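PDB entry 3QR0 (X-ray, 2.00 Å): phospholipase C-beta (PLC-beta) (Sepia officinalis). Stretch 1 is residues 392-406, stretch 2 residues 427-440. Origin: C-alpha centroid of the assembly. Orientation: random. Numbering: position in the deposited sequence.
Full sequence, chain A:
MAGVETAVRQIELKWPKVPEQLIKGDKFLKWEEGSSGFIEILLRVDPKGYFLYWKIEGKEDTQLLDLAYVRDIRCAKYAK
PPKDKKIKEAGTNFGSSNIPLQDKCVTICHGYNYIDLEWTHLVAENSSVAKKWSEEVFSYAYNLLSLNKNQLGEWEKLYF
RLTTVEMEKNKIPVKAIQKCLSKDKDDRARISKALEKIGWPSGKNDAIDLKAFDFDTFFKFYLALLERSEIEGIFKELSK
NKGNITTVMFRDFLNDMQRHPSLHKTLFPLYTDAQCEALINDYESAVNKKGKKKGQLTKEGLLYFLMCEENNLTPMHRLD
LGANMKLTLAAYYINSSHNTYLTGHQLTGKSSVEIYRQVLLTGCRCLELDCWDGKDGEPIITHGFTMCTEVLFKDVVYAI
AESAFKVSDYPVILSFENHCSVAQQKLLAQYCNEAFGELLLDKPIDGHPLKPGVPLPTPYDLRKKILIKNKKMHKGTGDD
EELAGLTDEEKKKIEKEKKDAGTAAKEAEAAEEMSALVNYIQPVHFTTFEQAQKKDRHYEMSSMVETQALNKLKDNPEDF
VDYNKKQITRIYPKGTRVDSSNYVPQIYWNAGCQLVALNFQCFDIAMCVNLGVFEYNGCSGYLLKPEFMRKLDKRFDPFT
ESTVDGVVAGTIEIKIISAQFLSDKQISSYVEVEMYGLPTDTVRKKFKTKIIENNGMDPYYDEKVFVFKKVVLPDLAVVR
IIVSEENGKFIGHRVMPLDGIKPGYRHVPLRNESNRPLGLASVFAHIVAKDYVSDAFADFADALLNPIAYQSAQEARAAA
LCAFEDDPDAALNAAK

Stretch 1, residues 392-406: LFKDVVYAIAESAFK
Stretch 2 427-440: LLAQYCNEAFGELL

How are the two backbones arranged? Stretch 1 is helical from Phe393 onward, with Leu392 at the N-cap position, and residues 427-436 belong to another helix that begins earlier in the chain. They run in roughly the same direction, crossing at -29° with axes 8.7 Å apart at closest approach. The CA atoms of Phe393 and Leu428 lie 7.3 Å apart, those of Lys394 and Tyr431 6.0 Å, those of Tyr398 and Ala435 5.2 Å, and those of Ala401 and Phe436 5.5 Å. Gly437 leaves the second helix with phi/psi 51/-124, a positive phi that favours glycine, and a short 3-10 segment, 438-439, follows. In stretch 1, a type I beta turn runs from Ser403 to Lys406.

Which aliphatic groups lie on aromatic faces? Three CH-pi contacts tie the helices together. Leu428 (m, t) sets CD2 3.3 Å from the ring centroid of Phe393 (chi1 t, chi2 89°). Lys394, extended with all four chi angles t, lays CD 4.1 Å from the ring centroid of Tyr431 (chi1 m, chi2 -40°), so its methylene chain serves as an apolar surface. Tyr398 (chi1 m, chi2 -84°) starts from a CA-to-CB bond pointing away, yet its ring returns to place its centroid 3.8 Å from Ala435 CB.

What fills the space between the helices? The backbones come closest where alanines sit, in the pairs Tyr398-Ala435 and Ala401-Phe436. Ala401 CB sits 3.3 Å from Ala435 O and 3.8 Å from Phe436 CD1, at the edge of the Phe436 ring (chi1 m, chi2 -38°). Val397 (m) points toward the second helix, with CG2 3.8 Å from Ala435 CB and CG1 3.8 Å from Phe436 CZ. Ile400 (m, t) adds CG2 at 3.8 Å from Phe436 CE1. Cys432 (m) brings SG within 3.9 Å of Phe393 CZ, a sulfur-aromatic contact at the ring edge. Beyond the helices, Phe405 (chi1 m, chi2 -69°) meets Leu439 (m, t), CE2 to CD2 at 3.9 Å.

Where does polar chemistry enter? No direct hydrogen bond joins the stretches, in keeping with an interface built largely from apolar side chains; two waters bridge them through Tyr398 and Glu434. Tyr398 OH is 2.7 Å from water 1, which donates to Glu434 OE1 at 2.4 Å. Tyr398 OH is also 2.7 Å from water 2, which donates a weak bond to Glu434 O at 3.4 Å. Within the second helix, Gln430 NE2 donates to Glu434 OE2 at 3.2 Å, so both carboxylate oxygens of Glu434 (m, t, chi3 0°) are engaged.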

# COMPACT_ATOMS: atom_id res chain seq x y z
N LEU A 392 11.65 25.35 -2.42
CA LEU A 392 10.73 26.50 -2.43
C LEU A 392 9.34 26.05 -2.01
O LEU A 392 8.85 25.03 -2.49
CB LEU A 392 10.65 27.15 -3.82
CG LEU A 392 11.75 28.13 -4.25
CD1 LEU A 392 11.46 28.62 -5.67
CD2 LEU A 392 11.86 29.31 -3.29
N PHE A 393 8.71 26.81 -1.12
CA PHE A 393 7.34 26.53 -0.72
C PHE A 393 6.40 26.53 -1.93
O PHE A 393 5.53 25.65 -2.05
CB PHE A 393 6.86 27.56 0.31
CG PHE A 393 5.42 27.39 0.69
CD1 PHE A 393 5.06 26.57 1.74
CD2 PHE A 393 4.42 28.06 -0.01
CE1 PHE A 393 3.72 26.40 2.08
CE2 PHE A 393 3.08 27.90 0.33
CZ PHE A 393 2.73 27.07 1.38
N LYS A 394 6.57 27.50 -2.82
CA LYS A 394 5.75 27.62 -4.03
C LYS A 394 5.79 26.34 -4.88
O LYS A 394 4.75 25.86 -5.32
CB LYS A 394 6.21 28.83 -4.86
CG LYS A 394 5.40 29.12 -6.12
CD LYS A 394 5.92 30.40 -6.78
CE LYS A 394 5.25 30.69 -8.10
NZ LYS A 394 5.57 32.07 -8.57
N ASP A 395 6.99 25.80 -5.09
CA ASP A 395 7.13 24.55 -5.84
C ASP A 395 6.36 23.40 -5.17
O ASP A 395 5.71 22.62 -5.85
CB ASP A 395 8.61 24.15 -6.00
CG ASP A 395 9.37 25.06 -6.95
OD1 ASP A 395 8.74 25.85 -7.69
OD2 ASP A 395 10.62 25.00 -6.96
N VAL A 396 6.45 23.30 -3.85
CA VAL A 396 5.75 22.24 -3.12
C VAL A 396 4.22 22.32 -3.31
O VAL A 396 3.58 21.31 -3.63
CB VAL A 396 6.11 22.23 -1.61
CG1 VAL A 396 5.17 21.33 -0.83
CG2 VAL A 396 7.56 21.80 -1.41
N VAL A 397 3.63 23.50 -3.14
CA VAL A 397 2.16 23.61 -3.24
C VAL A 397 1.63 23.35 -4.65
O VAL A 397 0.55 22.78 -4.81
CB VAL A 397 1.59 24.93 -2.66
CG1 VAL A 397 1.73 24.94 -1.13
CG2 VAL A 397 2.25 26.15 -3.28
N TYR A 398 2.39 23.74 -5.67
CA TYR A 398 2.03 23.37 -7.05
C TYR A 398 2.17 21.86 -7.29
O TYR A 398 1.40 21.28 -8.06
CB TYR A 398 2.85 24.19 -8.06
CG TYR A 398 2.25 25.55 -8.32
CD1 TYR A 398 1.23 25.70 -9.25
CD2 TYR A 398 2.66 26.66 -7.60
CE1 TYR A 398 0.66 26.95 -9.49
CE2 TYR A 398 2.09 27.92 -7.83
CZ TYR A 398 1.09 28.05 -8.77
OH TYR A 398 0.51 29.27 -9.00
N ALA A 399 3.12 21.22 -6.60
CA ALA A 399 3.26 19.76 -6.62
C ALA A 399 2.06 19.09 -5.95
O ALA A 399 1.47 18.14 -6.49
CB ALA A 399 4.55 19.34 -5.91
N ILE A 400 1.69 19.59 -4.78
CA ILE A 400 0.51 19.09 -4.06
C ILE A 400 -0.75 19.26 -4.91
O ILE A 400 -1.56 18.33 -5.02
CB ILE A 400 0.34 19.80 -2.69
CG1 ILE A 400 1.47 19.39 -1.74
CG2 ILE A 400 -1.01 19.44 -2.07
CD1 ILE A 400 1.58 20.23 -0.48
N ALA A 401 -0.90 20.43 -5.53
CA ALA A 401 -2.07 20.71 -6.36
C ALA A 401 -2.18 19.73 -7.54
O ALA A 401 -3.28 19.33 -7.91
CB ALA A 401 -2.04 22.16 -6.86
N GLU A 402 -1.05 19.34 -8.11
CA GLU A 402 -1.03 18.37 -9.20
C GLU A 402 -1.50 16.97 -8.77
O GLU A 402 -2.32 16.35 -9.45
CB GLU A 402 0.39 18.26 -9.79
CG GLU A 402 0.51 17.27 -10.95
CD GLU A 402 1.94 16.96 -11.35
OE1 GLU A 402 2.86 17.72 -10.99
OE2 GLU A 402 2.12 15.95 -12.06
N SER A 403 -0.98 16.48 -7.65
CA SER A 403 -1.09 15.05 -7.31
C SER A 403 -2.15 14.73 -6.26
O SER A 403 -2.50 13.57 -6.08
CB SER A 403 0.27 14.54 -6.83
OG SER A 403 1.26 14.78 -7.82
N ALA A 404 -2.68 15.76 -5.60
CA ALA A 404 -3.56 15.58 -4.43
C ALA A 404 -4.70 14.59 -4.62
O ALA A 404 -4.98 13.79 -3.73
CB ALA A 404 -4.13 16.93 -4.00
N PHE A 405 -5.35 14.63 -5.79
CA PHE A 405 -6.53 13.82 -6.02
C PHE A 405 -6.44 12.88 -7.22
O PHE A 405 -7.46 12.49 -7.78
CB PHE A 405 -7.76 14.74 -6.10
CG PHE A 405 -7.88 15.65 -4.92
CD1 PHE A 405 -8.20 15.13 -3.66
CD2 PHE A 405 -7.63 17.01 -5.03
CE1 PHE A 405 -8.29 15.96 -2.55
CE2 PHE A 405 -7.72 17.84 -3.92
CZ PHE A 405 -8.05 17.32 -2.68
N LYS A 406 -5.22 12.49 -7.59
CA LYS A 406 -5.02 11.55 -8.69
C LYS A 406 -5.43 10.12 -8.34
O LYS A 406 -5.92 9.40 -9.21
CB LYS A 406 -3.56 11.55 -9.20
CG LYS A 406 -3.23 12.73 -10.09
CD LYS A 406 -1.87 12.58 -10.81
CE LYS A 406 -2.01 11.92 -12.18
NZ LYS A 406 -0.73 11.97 -12.97
N LEU A 427 2.93 35.48 1.56
CA LEU A 427 3.28 34.73 0.36
C LEU A 427 2.83 33.28 0.45
O LEU A 427 2.34 32.73 -0.54
CB LEU A 427 4.78 34.84 0.07
CG LEU A 427 5.26 36.27 -0.23
CD1 LEU A 427 6.77 36.33 -0.33
CD2 LEU A 427 4.61 36.81 -1.50
N LEU A 428 2.98 32.65 1.62
CA LEU A 428 2.45 31.30 1.83
C LEU A 428 0.97 31.26 1.46
O LEU A 428 0.54 30.41 0.68
CB LEU A 428 2.60 30.84 3.29
CG LEU A 428 3.99 30.67 3.90
CD1 LEU A 428 3.86 30.27 5.37
CD2 LEU A 428 4.83 29.66 3.15
N ALA A 429 0.20 32.18 2.04
CA ALA A 429 -1.24 32.26 1.80
C ALA A 429 -1.55 32.53 0.34
O ALA A 429 -2.44 31.91 -0.24
CB ALA A 429 -1.87 33.35 2.67
N GLN A 430 -0.79 33.44 -0.26
CA GLN A 430 -0.96 33.79 -1.67
C GLN A 430 -0.74 32.57 -2.57
O GLN A 430 -1.56 32.30 -3.45
CB GLN A 430 0.01 34.90 -2.07
CG GLN A 430 -0.12 35.33 -3.52
CD GLN A 430 0.89 36.40 -3.90
OE1 GLN A 430 1.28 37.24 -3.09
NE2 GLN A 430 1.31 36.38 -5.16
N TYR A 431 0.35 31.84 -2.34
CA TYR A 431 0.68 30.69 -3.18
C TYR A 431 -0.26 29.51 -2.97
O TYR A 431 -0.52 28.75 -3.90
CB TYR A 431 2.15 30.26 -3.00
CG TYR A 431 3.17 31.34 -3.31
CD1 TYR A 431 3.00 32.20 -4.40
CD2 TYR A 431 4.31 31.49 -2.53
CE1 TYR A 431 3.93 33.19 -4.68
CE2 TYR A 431 5.24 32.47 -2.81
CZ TYR A 431 5.05 33.32 -3.88
OH TYR A 431 5.98 34.30 -4.15
N CYS A 432 -0.78 29.35 -1.75
CA CYS A 432 -1.85 28.37 -1.51
C CYS A 432 -3.05 28.70 -2.37
O CYS A 432 -3.60 27.83 -3.05
CB CYS A 432 -2.28 28.35 -0.04
SG CYS A 432 -1.12 27.52 1.07
N ASN A 433 -3.47 29.96 -2.35
CA ASN A 433 -4.62 30.40 -3.14
C ASN A 433 -4.40 30.17 -4.63
O ASN A 433 -5.25 29.60 -5.32
CB ASN A 433 -4.94 31.87 -2.86
CG ASN A 433 -5.63 32.07 -1.52
OD1 ASN A 433 -6.68 31.49 -1.26
ND2 ASN A 433 -5.04 32.91 -0.67
N GLU A 434 -3.24 30.60 -5.13
CA GLU A 434 -2.94 30.51 -6.55
C GLU A 434 -2.72 29.07 -7.01
O GLU A 434 -3.15 28.70 -8.10
CB GLU A 434 -1.74 31.38 -6.90
CG GLU A 434 -2.04 32.88 -6.78
CD GLU A 434 -0.83 33.77 -6.98
OE1 GLU A 434 0.28 33.25 -7.22
OE2 GLU A 434 -0.99 35.01 -6.88
N ALA A 435 -2.07 28.26 -6.18
CA ALA A 435 -1.78 26.87 -6.54
C ALA A 435 -3.03 25.98 -6.47
O ALA A 435 -3.26 25.17 -7.37
CB ALA A 435 -0.68 26.30 -5.65
N PHE A 436 -3.82 26.14 -5.41
CA PHE A 436 -4.94 25.24 -5.14
C PHE A 436 -6.26 25.69 -5.74
O PHE A 436 -7.10 24.85 -6.07
CB PHE A 436 -5.15 25.05 -3.63
CG PHE A 436 -3.95 24.51 -2.90
CD1 PHE A 436 -3.12 23.55 -3.47
CD2 PHE A 436 -3.65 24.95 -1.62
CE1 PHE A 436 -2.02 23.06 -2.79
CE2 PHE A 436 -2.55 24.46 -0.92
CZ PHE A 436 -1.74 23.52 -1.51
N GLY A 437 -6.47 27.00 -5.87
CA GLY A 437 -7.73 27.56 -6.36
C GLY A 437 -8.94 27.01 -5.62
O GLY A 437 -9.02 27.08 -4.39
N GLU A 438 -9.87 26.43 -6.38
CA GLU A 438 -11.13 25.88 -5.86
C GLU A 438 -10.94 24.73 -4.86
O GLU A 438 -11.79 24.51 -4.00
CB GLU A 438 -12.00 25.38 -7.01
CG GLU A 438 -13.45 25.11 -6.63
CD GLU A 438 -14.27 24.60 -7.79
OE1 GLU A 438 -13.84 23.63 -8.45
OE2 GLU A 438 -15.34 25.18 -8.04
N LEU A 439 -9.82 24.01 -4.97
CA LEU A 439 -9.52 22.90 -4.06
C LEU A 439 -9.38 23.34 -2.60
O LEU A 439 -9.62 22.55 -1.69
CB LEU A 439 -8.22 22.19 -4.48
CG LEU A 439 -8.12 21.67 -5.91
CD1 LEU A 439 -6.72 21.09 -6.16
CD2 LEU A 439 -9.21 20.63 -6.20
N LEU A 440 -8.98 24.58 -2.39
CA LEU A 440 -8.73 25.08 -1.04
C LEU A 440 -10.04 25.33 -0.29
O LEU A 440 -10.90 26.08 -0.76
CB LEU A 440 -7.92 26.38 -1.11
CG LEU A 440 -7.44 26.96 0.22
CD1 LEU A 440 -6.55 25.96 0.96
CD2 LEU A 440 -6.68 28.26 -0.05
O HOH W 1 1.71 31.36 -7.82
O HOH W 2 -1.33 29.31 -10.91